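Local coordinates for resiniferatoxin-binding, phosphotriesterase-related protein (Rhodobacter sphaeroides 2.4.1, PDB 3K2G) that probably hydrolyses phosphoric ester bonds as a member of the phosphotriesterase family, using a pair of zinc ions held in a TIM barrel, at residues C108-R120 / E156-A170. Numbering follows the deposited sequence.
Sequences CRGIGRDPVKLRR and EIVAEALEGTDGTDA
Two neighbouring peripheral elements of the TIM barrel meet here: helix 115-125 with the loop leading into it, and helix 150-162 with the turn that follows it. Their main link is a salt-bridge network centred on Glu160. Arg113 grips its carboxylate end-on, NH1 giving a nearly straight bond to OE1 (2.9 Å, 165°) and NH2 one to OE2 (2.6 Å); the chain runs extended to CD and bends at chi3 (59°), which sets the guanidinium end-on to the carboxylate, and its NH1 also reaches Gly132 O. The CG2 methyl of Thr165 covers one face of that guanidinium, 3.3 Å from NH2. Arg109 adds a weak bond from NH2 to Glu160 OE2 (2.9 Å), while a water links its NE to Glu160 OE1. Glu156 stacks its carboxylate over a face of the Arg109 guanidinium, a purely electrostatic pairing, and turns OE1 to Tyr135 OH. Further along, Pro115 CB packs on Ala170 CB (4.0 Å). Arg119 directs NH1 and NH2 at the single oxygen OD1 of Asp169, each at 3.1 Å, with Ala170 CB over the guanidinium face and NE bonded to Val19 O. With Ile111 touching the bound dithiol, two successive outer helices are joined through their end loops beside the active-site mouth of a phosphotriesterase-type barrel.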
loop_
_atom_site.group_PDB
_atom_site.type_symbol
_atom_site.label_atom_id
_atom_site.label_comp_id
_atom_site.label_asym_id
_atom_site.label_seq_id
_atom_site.Cartn_x
_atom_site.Cartn_y
_atom_site.Cartn_z
ATOM N N CYS B 108 -22.454 -0.198 32.080
ATOM C CA CYS B 108 -22.727 0.907 32.991
ATOM C C CYS B 108 -24.193 1.321 33.065
ATOM O O CYS B 108 -25.083 0.551 32.696
ATOM C CB CYS B 108 -21.851 2.118 32.628
ATOM S SG CYS B 108 -21.983 2.706 30.921
ATOM N N ARG B 109 -24.433 2.535 33.556
ATOM C CA ARG B 109 -25.786 3.065 33.700
ATOM C C ARG B 109 -26.451 3.262 32.348
ATOM O O ARG B 109 -25.898 3.916 31.459
ATOM C CB ARG B 109 -25.773 4.407 34.444
ATOM C CG ARG B 109 -25.128 4.366 35.817
ATOM C CD ARG B 109 -25.419 5.641 36.591
ATOM N NE ARG B 109 -24.690 5.691 37.853
ATOM C CZ ARG B 109 -25.130 6.308 38.944
ATOM N NH1 ARG B 109 -26.306 6.924 38.930
ATOM N NH2 ARG B 109 -24.392 6.317 40.048
ATOM N N GLY B 110 -27.648 2.703 32.208
ATOM C CA GLY B 110 -28.377 2.823 30.962
ATOM C C GLY B 110 -28.401 1.519 30.186
ATOM O O GLY B 110 -29.308 1.295 29.381
ATOM N N ILE B 111 -27.414 0.657 30.422
ATOM C CA ILE B 111 -27.352 -0.623 29.719
ATOM C C ILE B 111 -27.445 -1.882 30.582
ATOM O O ILE B 111 -27.105 -2.970 30.122
ATOM C CB ILE B 111 -26.089 -0.724 28.819
ATOM C CG1 ILE B 111 -24.826 -0.420 29.628
ATOM C CG2 ILE B 111 -26.230 0.221 27.633
ATOM C CD1 ILE B 111 -23.533 -0.552 28.819
ATOM N N GLY B 112 -27.889 -1.738 31.829
ATOM C CA GLY B 112 -28.071 -2.902 32.686
ATOM C C GLY B 112 -27.033 -3.356 33.698
ATOM O O GLY B 112 -26.940 -4.555 33.980
ATOM N N ARG B 113 -26.263 -2.434 34.267
ATOM C CA ARG B 113 -25.256 -2.827 35.249
ATOM C C ARG B 113 -25.952 -3.384 36.492
ATOM O O ARG B 113 -26.893 -2.779 37.002
ATOM C CB ARG B 113 -24.385 -1.626 35.631
ATOM C CG ARG B 113 -23.277 -1.961 36.625
ATOM C CD ARG B 113 -22.514 -0.718 37.054
ATOM N NE ARG B 113 -23.381 0.275 37.682
ATOM C CZ ARG B 113 -22.950 1.418 38.214
ATOM N NH1 ARG B 113 -21.656 1.713 38.197
ATOM N NH2 ARG B 113 -23.813 2.268 38.759
ATOM N N ASP B 114 -25.491 -4.536 36.969
ATOM C CA ASP B 114 -26.083 -5.169 38.143
ATOM C C ASP B 114 -25.046 -5.899 38.997
ATOM O O ASP B 114 -24.668 -7.032 38.698
ATOM C CB ASP B 114 -27.158 -6.169 37.712
ATOM C CG ASP B 114 -28.038 -6.613 38.865
ATOM O OD1 ASP B 114 -27.505 -6.874 39.966
ATOM O OD2 ASP B 114 -29.269 -6.708 38.665
ATOM N N PRO B 115 -24.589 -5.265 40.088
ATOM C CA PRO B 115 -23.592 -5.879 40.972
ATOM C C PRO B 115 -24.048 -7.180 41.632
ATOM O O PRO B 115 -23.229 -8.039 41.957
ATOM C CB PRO B 115 -23.299 -4.774 41.987
ATOM C CG PRO B 115 -24.570 -3.996 42.025
ATOM C CD PRO B 115 -24.964 -3.927 40.572
ATOM N N VAL B 116 -25.351 -7.325 41.831
ATOM C CA VAL B 116 -25.868 -8.540 42.446
ATOM C C VAL B 116 -25.599 -9.731 41.532
ATOM O O VAL B 116 -25.081 -10.757 41.968
ATOM C CB VAL B 116 -27.385 -8.440 42.698
ATOM C CG1 VAL B 116 -27.884 -9.717 43.344
ATOM C CG2 VAL B 116 -27.687 -7.239 43.587
ATOM N N LYS B 117 -25.946 -9.578 40.258
ATOM C CA LYS B 117 -25.748 -10.630 39.270
ATOM C C LYS B 117 -24.268 -10.959 39.113
ATOM O O LYS B 117 -23.880 -12.128 39.117
ATOM C CB LYS B 117 -26.317 -10.201 37.917
ATOM C CG LYS B 117 -27.818 -9.924 37.896
ATOM C CD LYS B 117 -28.271 -9.656 36.459
ATOM C CE LYS B 117 -29.724 -9.215 36.360
ATOM N NZ LYS B 117 -30.681 -10.289 36.747
ATOM N N LEU B 118 -23.444 -9.921 38.976
ATOM C CA LEU B 118 -22.005 -10.106 38.826
ATOM C C LEU B 118 -21.424 -10.950 39.960
ATOM O O LEU B 118 -20.601 -11.833 39.727
ATOM C CB LEU B 118 -21.287 -8.747 38.774
ATOM C CG LEU B 118 -21.566 -7.840 37.571
ATOM C CD1 LEU B 118 -20.598 -6.667 37.580
ATOM C CD2 LEU B 118 -21.413 -8.638 36.278
ATOM N N ARG B 119 -21.856 -10.679 41.189
ATOM C CA ARG B 119 -21.363 -11.432 42.336
ATOM C C ARG B 119 -21.763 -12.905 42.270
ATOM O O ARG B 119 -20.984 -13.789 42.637
ATOM C CB ARG B 119 -21.860 -10.793 43.637
ATOM C CG ARG B 119 -21.036 -9.580 44.057
ATOM C CD ARG B 119 -21.614 -8.871 45.272
ATOM N NE ARG B 119 -20.644 -7.944 45.854
ATOM C CZ ARG B 119 -20.885 -7.149 46.893
ATOM N NH1 ARG B 119 -22.077 -7.153 47.475
ATOM N NH2 ARG B 119 -19.927 -6.357 47.359
ATOM N N ARG B 120 -22.972 -13.178 41.798
ATOM C CA ARG B 120 -23.408 -14.563 41.691
ATOM C C ARG B 120 -22.549 -15.247 40.631
ATOM O O ARG B 120 -22.142 -16.398 40.792
ATOM C CB ARG B 120 -24.886 -14.643 41.303
ATOM C CG ARG B 120 -25.366 -16.065 41.060
ATOM C CD ARG B 120 -26.816 -16.112 40.617
ATOM N NE ARG B 120 -27.132 -17.399 40.002
ATOM C CZ ARG B 120 -28.270 -17.675 39.370
ATOM N NH1 ARG B 120 -29.220 -16.755 39.267
ATOM N NH2 ARG B 120 -28.449 -18.871 38.827
ATOM N N GLU B 156 -21.025 10.972 41.432
ATOM C CA GLU B 156 -21.682 9.665 41.457
ATOM C C GLU B 156 -20.654 8.558 41.339
ATOM O O GLU B 156 -20.727 7.551 42.044
ATOM C CB GLU B 156 -22.690 9.522 40.307
ATOM C CG GLU B 156 -23.764 10.598 40.277
ATOM C CD GLU B 156 -24.841 10.339 39.235
ATOM O OE1 GLU B 156 -24.506 9.900 38.110
ATOM O OE2 GLU B 156 -26.027 10.586 39.543
ATOM N N ILE B 157 -19.701 8.748 40.431
ATOM C CA ILE B 157 -18.654 7.763 40.196
ATOM C C ILE B 157 -17.744 7.604 41.413
ATOM O O ILE B 157 -17.353 6.490 41.771
ATOM C CB ILE B 157 -17.818 8.146 38.948
ATOM C CG1 ILE B 157 -18.699 8.045 37.699
ATOM C CG2 ILE B 157 -16.605 7.231 38.819
ATOM C CD1 ILE B 157 -18.051 8.549 36.426
ATOM N N VAL B 158 -17.410 8.719 42.050
ATOM C CA VAL B 158 -16.554 8.684 43.234
ATOM C C VAL B 158 -17.240 7.901 44.355
ATOM O O VAL B 158 -16.595 7.153 45.090
ATOM C CB VAL B 158 -16.248 10.112 43.745
ATOM C CG1 VAL B 158 -15.523 10.049 45.087
ATOM C CG2 VAL B 158 -15.409 10.857 42.727
ATOM N N ALA B 159 -18.550 8.083 44.482
ATOM C CA ALA B 159 -19.321 7.401 45.515
ATOM C C ALA B 159 -19.342 5.885 45.318
ATOM O O ALA B 159 -19.352 5.129 46.287
ATOM C CB ALA B 159 -20.748 7.952 45.547
ATOM N N GLU B 160 -19.343 5.442 44.063
ATOM C CA GLU B 160 -19.368 4.014 43.765
ATOM C C GLU B 160 -17.987 3.389 43.939
ATOM O O GLU B 160 -17.859 2.182 44.126
ATOM C CB GLU B 160 -19.873 3.783 42.338
ATOM C CG GLU B 160 -21.180 4.498 42.056
ATOM C CD GLU B 160 -21.784 4.135 40.716
ATOM O OE1 GLU B 160 -21.054 4.124 39.701
ATOM O OE2 GLU B 160 -23.002 3.875 40.680
ATOM N N ALA B 161 -16.952 4.219 43.877
ATOM C CA ALA B 161 -15.588 3.740 44.046
ATOM C C ALA B 161 -15.221 3.648 45.524
ATOM O O ALA B 161 -14.427 2.799 45.916
ATOM C CB ALA B 161 -14.609 4.676 43.329
ATOM N N LEU B 162 -15.807 4.514 46.347
ATOM C CA LEU B 162 -15.473 4.531 47.767
ATOM C C LEU B 162 -16.492 3.907 48.722
ATOM O O LEU B 162 -16.105 3.330 49.741
ATOM C CB LEU B 162 -15.197 5.973 48.203
ATOM C CG LEU B 162 -14.167 6.765 47.385
ATOM C CD1 LEU B 162 -14.137 8.204 47.883
ATOM C CD2 LEU B 162 -12.782 6.123 47.498
ATOM N N GLU B 163 -17.778 4.018 48.397
ATOM C CA GLU B 163 -18.835 3.486 49.257
ATOM C C GLU B 163 -19.494 2.200 48.772
ATOM O O GLU B 163 -19.370 1.148 49.401
ATOM C CB GLU B 163 -19.919 4.540 49.447
ATOM C CG GLU B 163 -19.397 5.879 49.911
ATOM C CD GLU B 163 -20.483 6.925 49.961
ATOM O OE1 GLU B 163 -21.441 6.742 50.743
ATOM O OE2 GLU B 163 -20.386 7.923 49.216
ATOM N N GLY B 164 -20.212 2.300 47.662
ATOM C CA GLY B 164 -20.898 1.145 47.118
ATOM C C GLY B 164 -21.668 1.514 45.872
ATOM O O GLY B 164 -21.703 2.681 45.488
ATOM N N THR B 165 -22.303 0.528 45.251
ATOM C CA THR B 165 -23.044 0.770 44.023
ATOM C C THR B 165 -24.433 0.146 43.996
ATOM O O THR B 165 -24.639 -0.960 44.482
ATOM C CB THR B 165 -22.271 0.225 42.812
ATOM O OG1 THR B 165 -20.914 0.682 42.866
ATOM C CG2 THR B 165 -22.919 0.692 41.514
ATOM N N ASP B 166 -25.376 0.871 43.403
ATOM C CA ASP B 166 -26.752 0.412 43.267
ATOM C C ASP B 166 -27.337 -0.217 44.535
ATOM O O ASP B 166 -27.938 -1.290 44.487
ATOM C CB ASP B 166 -26.843 -0.584 42.106
ATOM C CG ASP B 166 -28.053 -0.340 41.226
ATOM O OD1 ASP B 166 -29.192 -0.424 41.738
ATOM O OD2 ASP B 166 -27.865 -0.059 40.023
ATOM N N GLY B 167 -27.160 0.448 45.670
ATOM C CA GLY B 167 -27.706 -0.069 46.912
ATOM C C GLY B 167 -26.891 -1.144 47.604
ATOM O O GLY B 167 -27.259 -1.589 48.691
ATOM N N THR B 168 -25.789 -1.564 46.988
ATOM C CA THR B 168 -24.926 -2.588 47.569
ATOM C C THR B 168 -23.606 -1.969 48.025
ATOM O O THR B 168 -23.373 -0.774 47.823
ATOM C CB THR B 168 -24.602 -3.698 46.547
ATOM O OG1 THR B 168 -23.996 -4.807 47.223
ATOM C CG2 THR B 168 -23.626 -3.187 45.500
ATOM N N ASP B 169 -22.744 -2.781 48.636
ATOM C CA ASP B 169 -21.446 -2.294 49.096
ATOM C C ASP B 169 -20.357 -2.689 48.102
ATOM O O ASP B 169 -19.163 -2.585 48.387
ATOM C CB ASP B 169 -21.118 -2.839 50.493
ATOM C CG ASP B 169 -20.972 -4.346 50.520
ATOM O OD1 ASP B 169 -21.529 -5.021 49.633
ATOM O OD2 ASP B 169 -20.309 -4.858 51.447
ATOM N N ALA B 170 -20.783 -3.149 46.931
ATOM C CA ALA B 170 -19.840 -3.525 45.889
ATOM C C ALA B 170 -19.318 -2.217 45.309
ATOM O O ALA B 170 -20.093 -1.311 45.010
ATOM C CB ALA B 170 -20.539 -4.344 44.812
HETATM O O HOH W 1 -22.031 5.494 37.451
#